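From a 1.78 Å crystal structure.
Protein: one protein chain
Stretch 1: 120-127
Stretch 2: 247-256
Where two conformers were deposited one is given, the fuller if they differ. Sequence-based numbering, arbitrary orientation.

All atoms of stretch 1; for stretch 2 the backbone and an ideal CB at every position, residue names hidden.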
ATOM      1  N   HIS B 120       8.387   9.067 -27.016  1.00 21.58           N
ATOM      2  CA  HIS B 120       9.708   8.440 -26.896  0.50 21.09           C
ATOM      3  C   HIS B 120       9.594   7.017 -26.280  1.00 19.21           C
ATOM      4  O   HIS B 120       8.825   6.799 -25.338  1.00 17.92           O
ATOM      5  CB  HIS B 120      10.701   9.348 -26.125  0.50 22.33           C
ATOM      6  CG  HIS B 120      10.314   9.666 -24.704  0.50 24.48           C
ATOM      7  ND1 HIS B 120      11.092   9.295 -23.628  0.50 24.93           N
ATOM      8  CD2 HIS B 120       9.268  10.357 -24.184  0.50 27.05           C
ATOM      9  CE1 HIS B 120      10.534   9.719 -22.508  0.50 26.94           C
ATOM     10  NE2 HIS B 120       9.423  10.360 -22.817  0.50 29.47           N
ATOM     11  N   PRO B 121      10.344   6.027 -26.829  1.00 15.62           N
ATOM     12  CA  PRO B 121      10.231   4.690 -26.231  1.00 13.95           C
ATOM     13  C   PRO B 121      10.812   4.613 -24.833  1.00 13.27           C
ATOM     14  O   PRO B 121      11.725   5.367 -24.507  1.00 13.01           O
ATOM     15  CB  PRO B 121      11.028   3.809 -27.177  1.00 12.86           C
ATOM     16  CG  PRO B 121      11.024   4.547 -28.453  1.00 18.95           C
ATOM     17  CD  PRO B 121      11.138   5.974 -28.061  1.00 13.49           C
ATOM     18  N   VAL B 122      10.247   3.724 -24.015  1.00 14.49           N
ATOM     19  CA  VAL B 122      10.578   3.668 -22.589  0.70 12.90           C
ATOM     20  C   VAL B 122      11.720   2.706 -22.297  1.00 12.07           C
ATOM     21  O   VAL B 122      11.853   1.678 -22.937  1.00 10.01           O
ATOM     22  CB  VAL B 122       9.362   3.275 -21.721  0.70 14.91           C
ATOM     23  CG1 VAL B 122       8.321   4.354 -21.802  0.70 22.52           C
ATOM     24  CG2 VAL B 122       8.780   1.971 -22.154  0.70 14.95           C
ATOM     25  N   ARG B 123      12.531   3.075 -21.302  1.00 11.20           N
ATOM     26  CA  ARG B 123      13.587   2.219 -20.776  0.50 11.85           C
ATOM     27  C   ARG B 123      13.141   1.623 -19.434  1.00 12.09           C
ATOM     28  O   ARG B 123      12.724   2.351 -18.520  1.00 11.93           O
ATOM     29  CB  ARG B 123      14.885   3.015 -20.608  0.50 12.08           C
ATOM     30  CG  ARG B 123      15.545   3.463 -21.912  0.50 16.86           C
ATOM     31  CD  ARG B 123      16.993   3.855 -21.660  0.50 15.80           C
ATOM     32  NE  ARG B 123      17.734   4.237 -22.861  0.50 22.52           N
ATOM     33  CZ  ARG B 123      18.391   3.378 -23.636  0.50 18.29           C
ATOM     34  NH1 ARG B 123      18.363   2.079 -23.366  0.50 14.52           N
ATOM     35  NH2 ARG B 123      19.059   3.815 -24.697  0.50 21.72           N
ATOM     36  N   LEU B 124      13.228   0.293 -19.322  1.00  9.39           N
ATOM     37  CA  LEU B 124      12.809  -0.461 -18.128  1.00 10.24           C
ATOM     38  C   LEU B 124      13.985  -1.091 -17.405  1.00  9.04           C
ATOM     39  O   LEU B 124      14.985  -1.433 -18.043  1.00  7.29           O
ATOM     40  CB  LEU B 124      11.860  -1.584 -18.517  1.00  9.18           C
ATOM     41  CG  LEU B 124      10.578  -1.172 -19.224  1.00  8.94           C
ATOM     42  CD1 LEU B 124       9.714  -2.392 -19.558  1.00  9.34           C
ATOM     43  CD2 LEU B 124       9.774  -0.193 -18.359  1.00 10.71           C
ATOM     44  N   ILE B 125      13.847  -1.233 -16.085  1.00  8.92           N
ATOM     45  CA  ILE B 125      14.727  -2.064 -15.280  1.00  9.37           C
ATOM     46  C   ILE B 125      13.892  -3.073 -14.526  1.00  9.96           C
ATOM     47  O   ILE B 125      12.730  -2.814 -14.204  1.00 11.54           O
ATOM     48  CB  ILE B 125      15.660  -1.265 -14.301  1.00 11.60           C
ATOM     49  CG1 ILE B 125      14.891  -0.285 -13.420  1.00 16.80           C
ATOM     50  CG2 ILE B 125      16.830  -0.553 -15.085  1.00 11.33           C
ATOM     51  CD1 ILE B 125      15.071  -0.465 -11.935  1.00 23.15           C
ATOM     52  N   SER B 126      14.464  -4.244 -14.269  1.00  9.88           N
ATOM     53  CA  SER B 126      13.761  -5.289 -13.533  1.00 11.45           C
ATOM     54  C   SER B 126      13.947  -5.026 -12.047  1.00 11.49           C
ATOM     55  O   SER B 126      15.058  -4.785 -11.608  1.00 12.95           O
ATOM     56  CB  SER B 126      14.381  -6.658 -13.844  1.00 14.12           C
ATOM     57  OG  SER B 126      14.188  -7.046 -15.180  1.00 18.65           O
ATOM     58  N   ILE B 127      12.891  -5.154 -11.267  1.00  8.89           N
ATOM     59  CA  ILE B 127      12.966  -4.999  -9.826  1.00  7.80           C
ATOM     60  C   ILE B 127      13.388  -6.332  -9.175  1.00  9.18           C
ATOM     61  O   ILE B 127      12.958  -7.406  -9.601  1.00 10.92           O
ATOM     62  CB  ILE B 127      11.590  -4.503  -9.329  1.00  8.68           C
ATOM     63  CG1 ILE B 127      11.381  -3.026  -9.766  1.00 12.28           C
ATOM     64  CG2 ILE B 127      11.413  -4.688  -7.842  1.00  6.78           C
ATOM     65  CD1 ILE B 127      12.219  -1.974  -9.065  1.00  9.88           C
ATOM     66  N   UNK B 247      14.185  -0.778 -24.123  1.00  7.47           N
ATOM     67  CA  UNK B 247      15.114  -1.654 -23.432  1.00  9.84           C
ATOM     68  C   UNK B 247      14.599  -2.171 -22.109  1.00 10.00           C
ATOM     69  O   UNK B 247      13.805  -1.500 -21.457  1.00  8.33           O
ATOM     70  CB  UNK B 247      16.437  -0.921 -23.203  1.00  9.84           C
ATOM     71  N   UNK B 248      15.120  -3.338 -21.709  1.00  9.88           N
ATOM     72  CA  UNK B 248      14.958  -3.889 -20.359  1.00  9.51           C
ATOM     73  C   UNK B 248      16.365  -4.201 -19.834  1.00 10.66           C
ATOM     74  O   UNK B 248      17.064  -5.015 -20.434  1.00 12.15           O
ATOM     75  CB  UNK B 248      14.068  -5.134 -20.357  1.00  9.51           C
ATOM     76  N   UNK B 249      16.762  -3.564 -18.727  1.00 12.14           N
ATOM     77  CA  UNK B 249      18.112  -3.746 -18.166  1.00  9.43           C
ATOM     78  C   UNK B 249      19.134  -3.473 -19.286  1.00 13.97           C
ATOM     79  O   UNK B 249      19.079  -2.418 -19.921  1.00 14.78           O
ATOM     80  CB  UNK B 249      18.289  -5.152 -17.590  1.00  9.43           C
ATOM     81  N   UNK B 250      20.013  -4.421 -19.565  1.00 13.28           N
ATOM     82  CA  UNK B 250      20.981  -4.255 -20.656  1.00 19.53           C
ATOM     83  C   UNK B 250      20.577  -4.938 -21.965  1.00 19.64           C
ATOM     84  O   UNK B 250      21.393  -5.561 -22.636  1.00 19.29           O
ATOM     85  CB  UNK B 250      22.340  -4.799 -20.212  1.00 19.53           C
ATOM     86  N   UNK B 251      19.327  -4.781 -22.363  1.00 17.56           N
ATOM     87  CA  UNK B 251      18.846  -5.427 -23.578  1.00 16.10           C
ATOM     88  C   UNK B 251      18.047  -4.392 -24.354  1.00 16.99           C
ATOM     89  O   UNK B 251      17.064  -3.859 -23.835  1.00 15.75           O
ATOM     90  CB  UNK B 251      18.004  -6.666 -23.267  1.00 16.10           C
ATOM     91  N   UNK B 252      18.505  -4.098 -25.570  1.00 15.00           N
ATOM     92  CA  UNK B 252      17.878  -3.125 -26.456  0.50 13.70           C
ATOM     93  C   UNK B 252      17.005  -3.894 -27.441  1.00 14.07           C
ATOM     94  O   UNK B 252      17.448  -4.910 -27.985  1.00 16.64           O
ATOM     95  CB  UNK B 252      18.920  -2.272 -27.182  0.50 13.70           C
ATOM     96  N   UNK B 253      15.793  -3.396 -27.681  1.00 11.67           N
ATOM     97  CA  UNK B 253      14.866  -3.944 -28.648  1.00  9.58           C
ATOM     98  C   UNK B 253      14.643  -3.002 -29.826  1.00 11.29           C
ATOM     99  O   UNK B 253      14.726  -1.773 -29.690  1.00 10.73           O
ATOM    100  CB  UNK B 253      13.531  -4.259 -27.969  1.00  9.58           C
ATOM    101  N   UNK B 254      14.315  -3.592 -30.974  1.00  9.63           N
ATOM    102  CA  UNK B 254      13.678  -2.856 -32.049  1.00 11.23           C
ATOM    103  C   UNK B 254      12.307  -2.372 -31.549  1.00 11.37           C
ATOM    104  O   UNK B 254      11.538  -3.163 -30.988  1.00 13.78           O
ATOM    105  CB  UNK B 254      13.543  -3.721 -33.304  1.00 11.23           C
ATOM    106  N   UNK B 255      12.027  -1.080 -31.731  1.00 11.98           N
ATOM    107  CA  UNK B 255      10.779  -0.472 -31.252  1.00 12.57           C
ATOM    108  C   UNK B 255       9.629  -0.507 -32.257  1.00 14.05           C
ATOM    109  O   UNK B 255       8.466  -0.347 -31.875  1.00 15.84           O
ATOM    110  CB  UNK B 255      11.045   0.983 -30.859  1.00 12.57           C
ATOM    111  N   UNK B 256       9.936  -0.779 -33.519  1.00 14.15           N
ATOM    112  CA  UNK B 256       8.910  -0.807 -34.568  1.00 13.91           C
ATOM    113  C   UNK B 256       8.440  -2.222 -34.880  1.00 12.72           C
ATOM    114  O   UNK B 256       9.222  -3.173 -34.887  1.00 13.33           O
ATOM    115  CB  UNK B 256       9.445  -0.153 -35.844  1.00 13.91           C
TER

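Position 247 lies beside Arg123 in a parallel bridge, CA to CA 4.9 Å, and its O accepts from Leu124 N at 2.8 Å. Its ideal CB sits 3.6 Å from Arg123 NH1, on the face that carries the arginine. A short acceptor would suit, as would a small inert residue. The deposited residue is Ser247, chi1 p, whose OG accepts from Arg123 NH1 at 2.9 Å and donates to a water at 2.6 Å. That water gives its own hydrogens to Leu124 O and to the backbone O of 249.

Position 248 pairs with Leu124, CA to CA 4.6 Å, and CA-to-CB points to the leucine's face. The ideal CB is still 4.5 Å from Leu124 O, so contact needs some reach: leucine, isoleucine or methionine would suit. It is Leu248. With chi1 t and chi2 p, Leu248 CD1 comes 3.8 Å from Leu124 CB and 3.5 Å from Ser126 OG.

At position 249 the backbone N donates to Leu124 O (2.9 Å). Phi is positive, 53/-124, in a type II' turn running from 248 to 251; glycine is the easy choice, with asparagine or aspartate possible. CA-to-CB points sideways, yet Ser126 offers a free N and a hydroxyl within reach of a short acceptor. Asp249 takes both: Ser126 N donates to OD1 at 2.8 Å and Ser126 OG to OD2 at 2.7 Å. The carboxylate thus extends the pairing beyond the last backbone bond, gripping Ser126 through both its oxygens.

Position 250 points away into space free of stretch 1, so polar turn residues fit; it is Asn250. Position 251 is out of reach and extended, open to many residues, and holds Ile251.

Position 252 has CB sideways and nothing of stretch 1 near it; a side chain would need to extend past its gamma carbons to come near the arginine, so isoleucine, leucine, methionine or a longer polar chain could serve. Ile252, chi1 and chi2 both m, brings CD1 to 3.7 Å from Arg123 NH1, at the guanidinium edge.

Positions 253 and 254 make no contact and leave the choice open: they are Phe253 and Glu254.

Position 255 points toward Pro121, ideal CB 4.3 Å from its CG, inviting a compact apolar residue. Val255, chi1 m, sets CG1 3.8 Å from Pro121 CB.

Position 256 is out of reach, so stretch 1 sets no preference; it is Asn256.

Stretch 2 (247-256) SLDNIIFEVN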
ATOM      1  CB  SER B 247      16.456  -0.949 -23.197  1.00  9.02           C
ATOM      2  OG  SER B 247      16.332   0.215 -22.373  1.00  9.60           O
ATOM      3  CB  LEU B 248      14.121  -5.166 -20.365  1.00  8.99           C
ATOM      4  CG  LEU B 248      14.022  -5.908 -19.018  1.00  8.39           C
ATOM      5  CD1 LEU B 248      13.388  -5.030 -17.873  1.00  9.58           C
ATOM      6  CD2 LEU B 248      13.312  -7.229 -19.190  1.00  8.46           C
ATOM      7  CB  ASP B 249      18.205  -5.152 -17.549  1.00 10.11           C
ATOM      8  CG  ASP B 249      17.140  -5.396 -16.486  1.00 11.40           C
ATOM      9  OD1 ASP B 249      16.947  -4.500 -15.644  1.00  9.61           O
ATOM     10  OD2 ASP B 249      16.528  -6.490 -16.453  1.00 10.57           O
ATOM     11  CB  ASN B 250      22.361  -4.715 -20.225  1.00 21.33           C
ATOM     12  CG  ASN B 250      22.453  -6.212 -20.000  1.00 25.93           C
ATOM     13  OD1 ASN B 250      21.696  -6.790 -19.206  1.00 31.12           O
ATOM     14  ND2 ASN B 250      23.408  -6.851 -20.690  1.00 28.75           N
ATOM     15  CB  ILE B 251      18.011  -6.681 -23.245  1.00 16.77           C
ATOM     16  CG1 ILE B 251      18.858  -7.674 -22.428  1.00 22.16           C
ATOM     17  CG2 ILE B 251      17.504  -7.358 -24.529  1.00 18.16           C
ATOM     18  CD1 ILE B 251      18.156  -8.306 -21.295  1.00 25.63           C
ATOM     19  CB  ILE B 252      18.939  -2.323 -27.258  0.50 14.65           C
ATOM     20  CG1 ILE B 252      20.034  -1.783 -26.332  0.50 16.63           C
ATOM     21  CG2 ILE B 252      18.297  -1.166 -28.000  0.50 13.74           C
ATOM     22  CD1 ILE B 252      19.538  -0.751 -25.357  0.50 16.78           C
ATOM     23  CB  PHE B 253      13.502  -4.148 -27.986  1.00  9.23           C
ATOM     24  CG  PHE B 253      13.552  -5.003 -26.748  1.00  8.91           C
ATOM     25  CD1 PHE B 253      13.722  -6.374 -26.858  1.00 15.51           C
ATOM     26  CD2 PHE B 253      13.397  -4.440 -25.494  1.00 11.23           C
ATOM     27  CE1 PHE B 253      13.764  -7.173 -25.732  1.00  9.96           C
ATOM     28  CE2 PHE B 253      13.429  -5.220 -24.372  1.00  9.59           C
ATOM     29  CZ  PHE B 253      13.640  -6.601 -24.498  1.00 11.91           C
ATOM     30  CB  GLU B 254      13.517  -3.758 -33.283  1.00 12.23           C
ATOM     31  CG  GLU B 254      12.711  -3.154 -34.412  1.00 15.40           C
ATOM     32  CD  GLU B 254      13.261  -1.813 -34.868  1.00 25.85           C
ATOM     33  OE1 GLU B 254      14.439  -1.766 -35.311  1.00 27.04           O
ATOM     34  OE2 GLU B 254      12.520  -0.812 -34.776  1.00 13.35           O
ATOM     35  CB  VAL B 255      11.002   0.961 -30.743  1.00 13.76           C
ATOM     36  CG1 VAL B 255      11.941   0.941 -29.524  1.00 10.98           C
ATOM     37  CG2 VAL B 255      11.524   1.875 -31.840  1.00 12.32           C
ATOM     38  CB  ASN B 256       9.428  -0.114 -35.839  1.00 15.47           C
ATOM     39  CG  ASN B 256       9.624   1.381 -35.634  1.00 20.48           C
ATOM     40  OD1 ASN B 256       8.758   2.072 -35.063  1.00 29.26           O
ATOM     41  ND2 ASN B 256      10.775   1.873 -36.034  1.00 25.09           N
TER
HETATM   42  O   HOH W   1      16.863  -0.365 -19.860  1.00 15.88           O
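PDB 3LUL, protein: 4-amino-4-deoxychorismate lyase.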